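Local atomic coordinates of phosphohistidine phosphatase SixA (Escherichia coli, PDB entry 1UJC), a protein that removes phosphate from phosphohistidine, acting on the HPt domain of the ArcB sensor in the multistep His-Asp phosphorelay. Residues D18-L23 / P52-E57; P77-C82 / L109-Y114; E30-A35 / G64-L69. All coordinates share one frame; numbering follows the deposited sequence.

Contact 1: residues D18-L23 / P52-E57; sequences DSVRPL and PFLRAE. With WO4 (tungstate(VI)ion), chain C.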
loop_
_atom_site.group_PDB
_atom_site.type_symbol
_atom_site.label_atom_id
_atom_site.label_comp_id
_atom_site.label_asym_id
_atom_site.label_seq_id
_atom_site.Cartn_x
_atom_site.Cartn_y
_atom_site.Cartn_z
ATOM N N ASP A 18 2.543 -19.948 1.560
ATOM C CA ASP A 18 2.206 -18.634 1.009
ATOM C C ASP A 18 2.789 -17.414 1.725
ATOM O O ASP A 18 3.424 -16.571 1.098
ATOM C CB ASP A 18 0.687 -18.450 0.919
ATOM C CG ASP A 18 0.303 -17.138 0.239
ATOM O OD1 ASP A 18 0.403 -17.058 -1.006
ATOM O OD2 ASP A 18 -0.082 -16.184 0.948
ATOM N N SER A 19 2.569 -17.316 3.032
ATOM C CA SER A 19 3.049 -16.163 3.789
ATOM C C SER A 19 4.535 -15.872 3.611
ATOM O O SER A 19 4.971 -14.732 3.785
ATOM C CB SER A 19 2.751 -16.340 5.283
ATOM O OG SER A 19 3.661 -17.243 5.888
ATOM N N VAL A 20 5.313 -16.888 3.257
ATOM C CA VAL A 20 6.751 -16.698 3.106
ATOM C C VAL A 20 7.291 -16.589 1.678
ATOM O O VAL A 20 8.505 -16.600 1.474
ATOM C CB VAL A 20 7.519 -17.805 3.860
ATOM C CG1 VAL A 20 7.289 -17.656 5.353
ATOM C CG2 VAL A 20 7.046 -19.172 3.402
ATOM N N ARG A 21 6.398 -16.469 0.698
ATOM C CA ARG A 21 6.821 -16.343 -0.700
ATOM C C ARG A 21 7.595 -15.042 -0.849
ATOM O O ARG A 21 7.094 -13.973 -0.511
ATOM C CB ARG A 21 5.608 -16.302 -1.632
ATOM C CG ARG A 21 4.784 -17.576 -1.681
ATOM C CD ARG A 21 3.397 -17.282 -2.239
ATOM N NE ARG A 21 3.457 -16.546 -3.499
ATOM C CZ ARG A 21 2.491 -15.748 -3.941
ATOM N NH1 ARG A 21 1.390 -15.583 -3.220
ATOM N NH2 ARG A 21 2.627 -15.113 -5.100
ATOM N N PRO A 22 8.835 -15.112 -1.354
ATOM C CA PRO A 22 9.639 -13.899 -1.527
ATOM C C PRO A 22 9.281 -13.136 -2.803
ATOM O O PRO A 22 8.529 -13.624 -3.650
ATOM C CB PRO A 22 11.061 -14.442 -1.570
ATOM C CG PRO A 22 10.873 -15.727 -2.325
ATOM C CD PRO A 22 9.624 -16.316 -1.680
ATOM N N LEU A 23 9.834 -11.938 -2.936
ATOM C CA LEU A 23 9.589 -11.112 -4.108
ATOM C C LEU A 23 10.500 -11.602 -5.231
ATOM O O LEU A 23 11.556 -12.167 -4.972
ATOM C CB LEU A 23 9.906 -9.652 -3.768
ATOM C CG LEU A 23 8.900 -8.544 -4.102
ATOM C CD1 LEU A 23 7.467 -9.007 -3.831
ATOM C CD2 LEU A 23 9.240 -7.312 -3.271
ATOM N N PRO A 52 2.050 -8.535 7.333
ATOM C CA PRO A 52 3.051 -9.394 7.979
ATOM C C PRO A 52 3.704 -10.379 7.006
ATOM O O PRO A 52 4.728 -10.980 7.319
ATOM C CB PRO A 52 2.242 -10.129 9.050
ATOM C CG PRO A 52 1.101 -9.201 9.326
ATOM C CD PRO A 52 0.727 -8.741 7.941
ATOM N N PHE A 53 3.101 -10.548 5.831
ATOM C CA PHE A 53 3.632 -11.476 4.836
ATOM C C PHE A 53 4.907 -10.973 4.169
ATOM O O PHE A 53 5.012 -9.802 3.790
ATOM C CB PHE A 53 2.572 -11.786 3.776
ATOM C CG PHE A 53 1.434 -12.641 4.279
ATOM C CD1 PHE A 53 1.391 -13.066 5.607
ATOM C CD2 PHE A 53 0.402 -13.013 3.427
ATOM C CE1 PHE A 53 0.332 -13.847 6.076
ATOM C CE2 PHE A 53 -0.657 -13.793 3.887
ATOM C CZ PHE A 53 -0.694 -14.209 5.210
ATOM N N LEU A 54 5.866 -11.881 4.020
ATOM C CA LEU A 54 7.164 -11.565 3.440
ATOM C C LEU A 54 7.147 -10.734 2.162
ATOM O O LEU A 54 7.958 -9.819 2.015
ATOM C CB LEU A 54 7.971 -12.852 3.210
ATOM C CG LEU A 54 8.487 -13.550 4.478
ATOM C CD1 LEU A 54 9.430 -14.680 4.111
ATOM C CD2 LEU A 54 9.212 -12.545 5.346
ATOM N N ARG A 55 6.236 -11.031 1.240
ATOM C CA ARG A 55 6.194 -10.264 -0.001
ATOM C C ARG A 55 5.843 -8.796 0.227
ATOM O O ARG A 55 6.300 -7.921 -0.510
ATOM C CB ARG A 55 5.233 -10.910 -1.010
ATOM C CG ARG A 55 3.832 -11.218 -0.516
ATOM C CD ARG A 55 3.131 -12.081 -1.557
ATOM N NE ARG A 55 1.734 -12.398 -1.261
ATOM C CZ ARG A 55 1.321 -13.336 -0.410
ATOM N NH1 ARG A 55 2.192 -14.075 0.265
ATOM N NH2 ARG A 55 0.021 -13.557 -0.259
ATOM N N ALA A 56 5.049 -8.517 1.255
ATOM C CA ALA A 56 4.677 -7.140 1.555
ATOM C C ALA A 56 5.876 -6.416 2.177
ATOM O O ALA A 56 6.266 -5.335 1.735
ATOM C CB ALA A 56 3.483 -7.109 2.507
ATOM N N GLU A 57 6.466 -7.033 3.195
ATOM C CA GLU A 57 7.613 -6.454 3.876
ATOM C C GLU A 57 8.789 -6.220 2.920
ATOM O O GLU A 57 9.471 -5.204 3.012
ATOM C CB GLU A 57 8.036 -7.365 5.039
ATOM C CG GLU A 57 6.912 -7.631 6.035
ATOM C CD GLU A 57 7.299 -8.603 7.141
ATOM O OE1 GLU A 57 8.057 -9.558 6.862
ATOM O OE2 GLU A 57 6.826 -8.423 8.284
HETATM W W WO4 C . -1.081 -11.217 -3.862
HETATM O O1 WO4 C . -1.694 -9.608 -4.049
HETATM O O2 WO4 C . -0.513 -11.447 -2.240
HETATM O O3 WO4 C . 0.100 -11.582 -5.069
HETATM O O4 WO4 C . -2.385 -12.331 -4.092
HETATM O O HOH W 1 4.879 -13.636 1.082
#

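Contact 2: residues P77-C82 / L109-Y114; sequences PELTPC and LPLVGY. With WO4 (tungstate(VI)ion), chain C.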
loop_
_atom_site.group_PDB
_atom_site.type_symbol
_atom_site.label_atom_id
_atom_site.label_comp_id
_atom_site.label_asym_id
_atom_site.label_seq_id
_atom_site.Cartn_x
_atom_site.Cartn_y
_atom_site.Cartn_z
ATOM N N PRO A 77 -1.716 -7.074 11.261
ATOM C CA PRO A 77 -2.257 -8.385 10.892
ATOM C C PRO A 77 -3.471 -8.276 9.971
ATOM O O PRO A 77 -3.757 -9.195 9.208
ATOM C CB PRO A 77 -2.627 -9.002 12.238
ATOM C CG PRO A 77 -1.644 -8.371 13.188
ATOM C CD PRO A 77 -1.656 -6.926 12.725
ATOM N N GLU A 78 -4.184 -7.155 10.045
ATOM C CA GLU A 78 -5.374 -6.978 9.216
ATOM C C GLU A 78 -5.065 -6.560 7.784
ATOM O O GLU A 78 -5.979 -6.274 7.018
ATOM C CB GLU A 78 -6.326 -5.967 9.860
ATOM C CG GLU A 78 -6.844 -6.400 11.219
ATOM C CD GLU A 78 -7.603 -7.719 11.170
ATOM O OE1 GLU A 78 -7.898 -8.265 12.257
ATOM O OE2 GLU A 78 -7.909 -8.210 10.058
ATOM N N LEU A 79 -3.782 -6.530 7.430
ATOM C CA LEU A 79 -3.364 -6.165 6.078
ATOM C C LEU A 79 -3.076 -7.400 5.231
ATOM O O LEU A 79 -2.695 -7.294 4.064
ATOM C CB LEU A 79 -2.131 -5.252 6.121
ATOM C CG LEU A 79 -2.431 -3.816 6.555
ATOM C CD1 LEU A 79 -1.152 -2.995 6.634
ATOM C CD2 LEU A 79 -3.403 -3.197 5.565
ATOM N N THR A 80 -3.251 -8.575 5.826
ATOM C CA THR A 80 -3.041 -9.827 5.109
ATOM C C THR A 80 -4.173 -9.928 4.087
ATOM O O THR A 80 -5.149 -9.188 4.168
ATOM C CB THR A 80 -3.108 -11.040 6.061
ATOM O OG1 THR A 80 -4.352 -11.025 6.770
ATOM C CG2 THR A 80 -1.956 -11.010 7.050
ATOM N N PRO A 81 -4.053 -10.840 3.113
ATOM C CA PRO A 81 -5.089 -11.005 2.091
ATOM C C PRO A 81 -6.523 -11.047 2.625
ATOM O O PRO A 81 -7.426 -10.468 2.022
ATOM C CB PRO A 81 -4.685 -12.310 1.414
ATOM C CG PRO A 81 -3.194 -12.227 1.447
ATOM C CD PRO A 81 -2.923 -11.753 2.861
ATOM N N CYS A 82 -6.721 -11.722 3.757
ATOM C CA CYS A 82 -8.050 -11.868 4.365
ATOM C C CYS A 82 -8.350 -10.835 5.449
ATOM O O CYS A 82 -9.321 -10.971 6.199
ATOM C CB CYS A 82 -8.187 -13.265 4.971
ATOM S SG CYS A 82 -7.839 -14.604 3.824
ATOM N N LEU A 109 -4.094 -8.395 -2.728
ATOM C CA LEU A 109 -5.425 -8.527 -3.299
ATOM C C LEU A 109 -5.997 -9.561 -2.335
ATOM O O LEU A 109 -5.258 -10.393 -1.813
ATOM C CB LEU A 109 -5.385 -9.154 -4.693
ATOM C CG LEU A 109 -4.712 -8.477 -5.886
ATOM C CD1 LEU A 109 -4.735 -9.447 -7.062
ATOM C CD2 LEU A 109 -5.427 -7.192 -6.235
ATOM N N PRO A 110 -7.311 -9.538 -2.093
ATOM C CA PRO A 110 -8.280 -8.606 -2.666
ATOM C C PRO A 110 -8.475 -7.390 -1.764
ATOM O O PRO A 110 -9.207 -6.457 -2.113
ATOM C CB PRO A 110 -9.534 -9.458 -2.750
ATOM C CG PRO A 110 -9.468 -10.211 -1.454
ATOM C CD PRO A 110 -7.997 -10.609 -1.346
ATOM N N LEU A 111 -7.806 -7.408 -0.613
ATOM C CA LEU A 111 -7.913 -6.329 0.365
ATOM C C LEU A 111 -7.703 -4.917 -0.183
ATOM O O LEU A 111 -8.489 -4.020 0.105
ATOM C CB LEU A 111 -6.943 -6.576 1.526
ATOM C CG LEU A 111 -6.879 -5.509 2.627
ATOM C CD1 LEU A 111 -8.269 -5.035 2.993
ATOM C CD2 LEU A 111 -6.166 -6.088 3.840
ATOM N N VAL A 112 -6.655 -4.721 -0.977
ATOM C CA VAL A 112 -6.365 -3.397 -1.522
ATOM C C VAL A 112 -7.534 -2.815 -2.307
ATOM O O VAL A 112 -7.837 -1.627 -2.188
ATOM C CB VAL A 112 -5.097 -3.418 -2.406
ATOM C CG1 VAL A 112 -3.883 -3.744 -1.550
ATOM C CG2 VAL A 112 -5.251 -4.437 -3.522
ATOM N N GLY A 113 -8.194 -3.652 -3.100
ATOM C CA GLY A 113 -9.331 -3.185 -3.872
ATOM C C GLY A 113 -10.491 -2.785 -2.974
ATOM O O GLY A 113 -11.054 -1.692 -3.122
ATOM N N TYR A 114 -10.847 -3.667 -2.039
ATOM C CA TYR A 114 -11.948 -3.414 -1.112
ATOM C C TYR A 114 -11.663 -2.220 -0.207
ATOM O O TYR A 114 -12.575 -1.482 0.164
ATOM C CB TYR A 114 -12.217 -4.638 -0.228
ATOM C CG TYR A 114 -12.525 -5.908 -0.979
ATOM C CD1 TYR A 114 -13.458 -5.927 -2.015
ATOM C CD2 TYR A 114 -11.894 -7.104 -0.639
ATOM C CE1 TYR A 114 -13.753 -7.109 -2.696
ATOM C CE2 TYR A 114 -12.183 -8.288 -1.310
ATOM C CZ TYR A 114 -13.113 -8.284 -2.337
ATOM O OH TYR A 114 -13.414 -9.469 -2.979
HETATM W W WO4 C . -1.081 -11.217 -3.862
HETATM O O1 WO4 C . -1.694 -9.608 -4.049
HETATM O O2 WO4 C . -0.513 -11.447 -2.240
HETATM O O3 WO4 C . 0.100 -11.582 -5.069
HETATM O O4 WO4 C . -2.385 -12.331 -4.092
#

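Contact 3: residues E30-A35 / G64-L69; sequences ESRLMA and GDCLNL. With CA (calcium ion), chain B.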
loop_
_atom_site.group_PDB
_atom_site.type_symbol
_atom_site.label_atom_id
_atom_site.label_comp_id
_atom_site.label_asym_id
_atom_site.label_seq_id
_atom_site.Cartn_x
_atom_site.Cartn_y
_atom_site.Cartn_z
ATOM N N GLU A 30 10.237 -3.406 -10.241
ATOM C CA GLU A 30 9.044 -2.583 -10.382
ATOM C C GLU A 30 8.686 -1.842 -9.107
ATOM O O GLU A 30 8.153 -0.733 -9.161
ATOM C CB GLU A 30 7.853 -3.428 -10.820
ATOM C CG GLU A 30 8.066 -4.146 -12.126
ATOM C CD GLU A 30 6.779 -4.702 -12.677
ATOM O OE1 GLU A 30 6.010 -5.298 -11.891
ATOM O OE2 GLU A 30 6.540 -4.545 -13.893
ATOM N N SER A 31 8.965 -2.447 -7.960
ATOM C CA SER A 31 8.660 -1.780 -6.706
ATOM C C SER A 31 9.547 -0.549 -6.544
ATOM O O SER A 31 9.103 0.478 -6.029
ATOM C CB SER A 31 8.834 -2.740 -5.528
ATOM O OG SER A 31 7.707 -3.596 -5.426
ATOM N N ARG A 32 10.799 -0.654 -6.991
ATOM C CA ARG A 32 11.729 0.470 -6.915
ATOM C C ARG A 32 11.292 1.530 -7.921
ATOM O O ARG A 32 11.430 2.731 -7.683
ATOM C CB ARG A 32 13.166 0.025 -7.229
ATOM C CG ARG A 32 13.933 -0.561 -6.044
ATOM C CD ARG A 32 15.450 -0.502 -6.285
ATOM N NE ARG A 32 16.210 -0.636 -5.040
ATOM C CZ ARG A 32 16.649 -1.789 -4.543
ATOM N NH1 ARG A 32 16.415 -2.921 -5.185
ATOM N NH2 ARG A 32 17.311 -1.815 -3.394
ATOM N N LEU A 33 10.757 1.066 -9.048
ATOM C CA LEU A 33 10.285 1.950 -10.107
ATOM C C LEU A 33 9.173 2.855 -9.572
ATOM O O LEU A 33 9.199 4.075 -9.765
ATOM C CB LEU A 33 9.762 1.111 -11.277
ATOM C CG LEU A 33 9.468 1.802 -12.610
ATOM C CD1 LEU A 33 10.719 2.521 -13.106
ATOM C CD2 LEU A 33 9.025 0.756 -13.633
ATOM N N MET A 34 8.197 2.251 -8.899
ATOM C CA MET A 34 7.078 2.997 -8.328
ATOM C C MET A 34 7.552 3.905 -7.192
ATOM O O MET A 34 7.041 5.014 -7.016
ATOM C CB MET A 34 6.015 2.035 -7.801
ATOM C CG MET A 34 5.292 1.236 -8.878
ATOM S SD MET A 34 4.318 2.276 -9.992
ATOM C CE MET A 34 3.125 2.930 -8.863
ATOM N N ALA A 35 8.525 3.430 -6.423
ATOM C CA ALA A 35 9.071 4.203 -5.314
ATOM C C ALA A 35 9.694 5.494 -5.833
ATOM O O ALA A 35 9.445 6.575 -5.300
ATOM C CB ALA A 35 10.115 3.383 -4.569
ATOM N N GLY A 64 11.657 1.569 0.424
ATOM C CA GLY A 64 12.427 2.359 1.369
ATOM C C GLY A 64 13.833 2.648 0.884
ATOM O O GLY A 64 14.485 3.582 1.360
ATOM N N ASP A 65 14.303 1.845 -0.063
ATOM C CA ASP A 65 15.634 2.024 -0.619
ATOM C C ASP A 65 15.686 3.183 -1.603
ATOM O O ASP A 65 16.747 3.731 -1.842
ATOM C CB ASP A 65 16.101 0.752 -1.328
ATOM C CG ASP A 65 16.685 -0.273 -0.375
ATOM O OD1 ASP A 65 16.735 -0.012 0.846
ATOM O OD2 ASP A 65 17.099 -1.343 -0.857
ATOM N N CYS A 66 14.544 3.559 -2.172
ATOM C CA CYS A 66 14.520 4.646 -3.144
ATOM C C CYS A 66 13.788 5.888 -2.648
ATOM O O CYS A 66 14.032 7.000 -3.123
ATOM C CB CYS A 66 13.865 4.167 -4.442
ATOM S SG CYS A 66 14.532 2.632 -5.119
ATOM N N LEU A 67 12.895 5.696 -1.688
ATOM C CA LEU A 67 12.100 6.790 -1.143
ATOM C C LEU A 67 12.364 6.928 0.357
ATOM O O LEU A 67 12.446 5.931 1.069
ATOM C CB LEU A 67 10.620 6.490 -1.406
ATOM C CG LEU A 67 9.500 7.481 -1.098
ATOM C CD1 LEU A 67 9.637 8.720 -1.959
ATOM C CD2 LEU A 67 8.163 6.804 -1.384
ATOM N N ASN A 68 12.510 8.160 0.835
ATOM C CA ASN A 68 12.763 8.381 2.257
ATOM C C ASN A 68 11.534 7.956 3.055
ATOM O O ASN A 68 10.482 8.594 2.970
ATOM C CB ASN A 68 13.063 9.861 2.540
ATOM C CG ASN A 68 14.168 10.424 1.655
ATOM O OD1 ASN A 68 15.135 9.730 1.328
ATOM N ND2 ASN A 68 14.040 11.697 1.280
ATOM N N LEU A 69 11.664 6.875 3.819
ATOM C CA LEU A 69 10.558 6.370 4.628
ATOM C C LEU A 69 10.873 6.443 6.115
ATOM O O LEU A 69 12.035 6.542 6.508
ATOM C CB LEU A 69 10.239 4.918 4.253
ATOM C CG LEU A 69 9.604 4.676 2.882
ATOM C CD1 LEU A 69 9.363 3.185 2.664
ATOM C CD2 LEU A 69 8.298 5.435 2.800
HETATM CA CA CA B . 18.917 4.791 -2.830
HETATM O O HOH W 2 16.998 6.817 -3.223
HETATM O O HOH W 3 20.080 2.433 -1.884
HETATM O O HOH W 4 18.737 5.711 -0.147
HETATM O O HOH W 5 20.770 3.718 -4.635
HETATM O O HOH W 6 18.132 2.915 -4.705
#

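Contact 1: residues D18-L23 / P52-E57
Arg55 and Asp18 meet with their side chains nearly at right angles, the carboxylate and guanidinium planes turned 75° apart. Asp18 OD2 receives Arg55 NH2 on its syn side at 2.9 Å, and a weak bond from Arg55 NH1 at 3.2 Å, so one carboxylate oxygen takes up both terminal nitrogens. The other oxygen is used differently: Asp18 OD1 accepts from Arg21 NH1 at 2.8 Å. The two arginines thereby share one acid, and their guanidinium planes lie only 31° apart, with Arg21 NH1 3.6 Å above the plane of the Arg55 guanidinium, over its centre. Such proximity of like charges is presumably eased by the carboxylate between them. Arg55 CG stands between its own backbone N and carbonyl carbon (chi1 52°), and from there the chain runs extended to NE, bringing the head group to tungstate. Arg55 NE reaches tungstate O2 at 2.6 Å and NH2 reaches the same oxygen at 2.9 Å, in the guanidinium plane. A water accepts from both the backbone N and NH1 of Arg55, and so bridges the two ends of that residue. Beside this network the loop is pinned by simpler means: Leu54 N donates to Ser19 O at 3.0 Å, Ser19 CB makes a CH-pi contact over the face of the Phe53 ring, and Leu54 CD1 packs against Val20 CB. An arginine donating to the anion, with an acid behind it, belongs here to the tungstate pocket of a histidine phosphatase superfamily protein, where tungstate, an analogue of phosphate, is also bound by Arg7 and His108.

Contact 2: residues P77-C82 / L109-Y114
Leu111 pushes its side chain into the turn formed by residues 77-82, against main-chain atoms of Glu78, Leu79, Thr80 and Pro81. Its CB, which points toward that turn, lies 4.0 Å from Pro81 O and at a similar distance from Thr80 O, so the root of the side chain already faces carbonyl oxygens. CG is anti to the backbone N (chi1 178°), which carries the branch outward from the start of helix 111-119. At the tip, the CD2 methyl does most of the touching: it is 3.2 Å from Glu78 O, 3.3 Å from Thr80 O and 3.6 Å from Leu79 CA, with the CD2 methyl of Leu79 a looser neighbour at 4.4 Å. Val85 of helix 85-98 adds a further apolar neighbour to Leu111. Two prolines close the contact nearer the active site. Pro110, which follows a cis peptide bond, sets its ring carbon CD 3.4 Å from Pro81 O, while the ring of Pro81 brings CB up to the carbonyl of Leu109. The amide of Leu109 serves the pocket: its N donates to tungstate O1 at 3.0 Å in a nearly straight bond (171°), alongside the bonds from Arg7, Arg55 and His108. No hydrogen bond joins the two segments. Glu78 O is buried here without a polar partner in the model, meeting a methyl instead. The chemistry is thus that of shape rather than polarity: aliphatic carbons packed on peptide oxygens fit the turn against the helix start, two residues ahead of which the N-H of Leu109 reaches the anion.

Contact 3: residues E30-A35 / G64-L69
The backbones approach most closely between Ala35, within helix 25-40, and Leu67, in the 64-69 segment, where the two CA atoms are 5.8 Å apart. The side chains at this point are small on one side, Ala35 presenting its CB alone. That CB points at the other segment and meets Cys66 CB at 3.8 Å, with Leu67 CB a little farther off; the Leu67 methyls lie near the Ala35 carbonyl oxygen. Cys66 then turns its sulphur along the neighbouring arginine. Its SG is anti to the carbonyl carbon (chi1 -51°) and lies against the aliphatic stem of Arg32, closest to CG at 3.4 Å but also near CB, CD and NE. Because that stem is extended from CG to NE, it passes the sulphur and delivers the guanidinium to Asp65, one residue earlier. There Arg32 NH2 forms a salt bridge with Asp65 OD2 at 2.6 Å, the oxygen lying near the guanidinium edge and the two flat groups inclined by 28°. A second acid, Glu62 of helix 54-66, takes Arg32 NH1, so the guanidinium is held by two carboxylates, those of Asp65 and Glu62. Asp65 contributes to the calcium ion through its backbone instead: Asp65 O binds the metal at 2.6 Å, and five waters complete the ligands observed, one of them also donating to Cys66 O. Nearby, Val63 packs on Ala35 and Leu38 on Leu67, continuing the seam between helix 25-40, which follows strand 2-7, and helix 54-66, which connects the parallel neighbouring strands 47-50 and 74-75.

In the fold
All three contacts are partly buried, yet they divide by position. Contacts 1 and 2 share the tungstate pocket and touch directly, Phe53 packing on Pro81 and Pro52 on Thr80; one supplies a charged side chain to the anion, the other a backbone amide. Contact 1 relies on salt bridges and a water, contact 2 on apolar packing without a bond across it. Contact 3 shares helix 54-66 with contact 1, using its far end, their centres about 17 Å apart. It combines apolar packing with a surface ion pair, and its calcium is largely water-ligated. Contacts 2 and 3, on opposite sides of the chain's centre, are about 21 Å apart between centres.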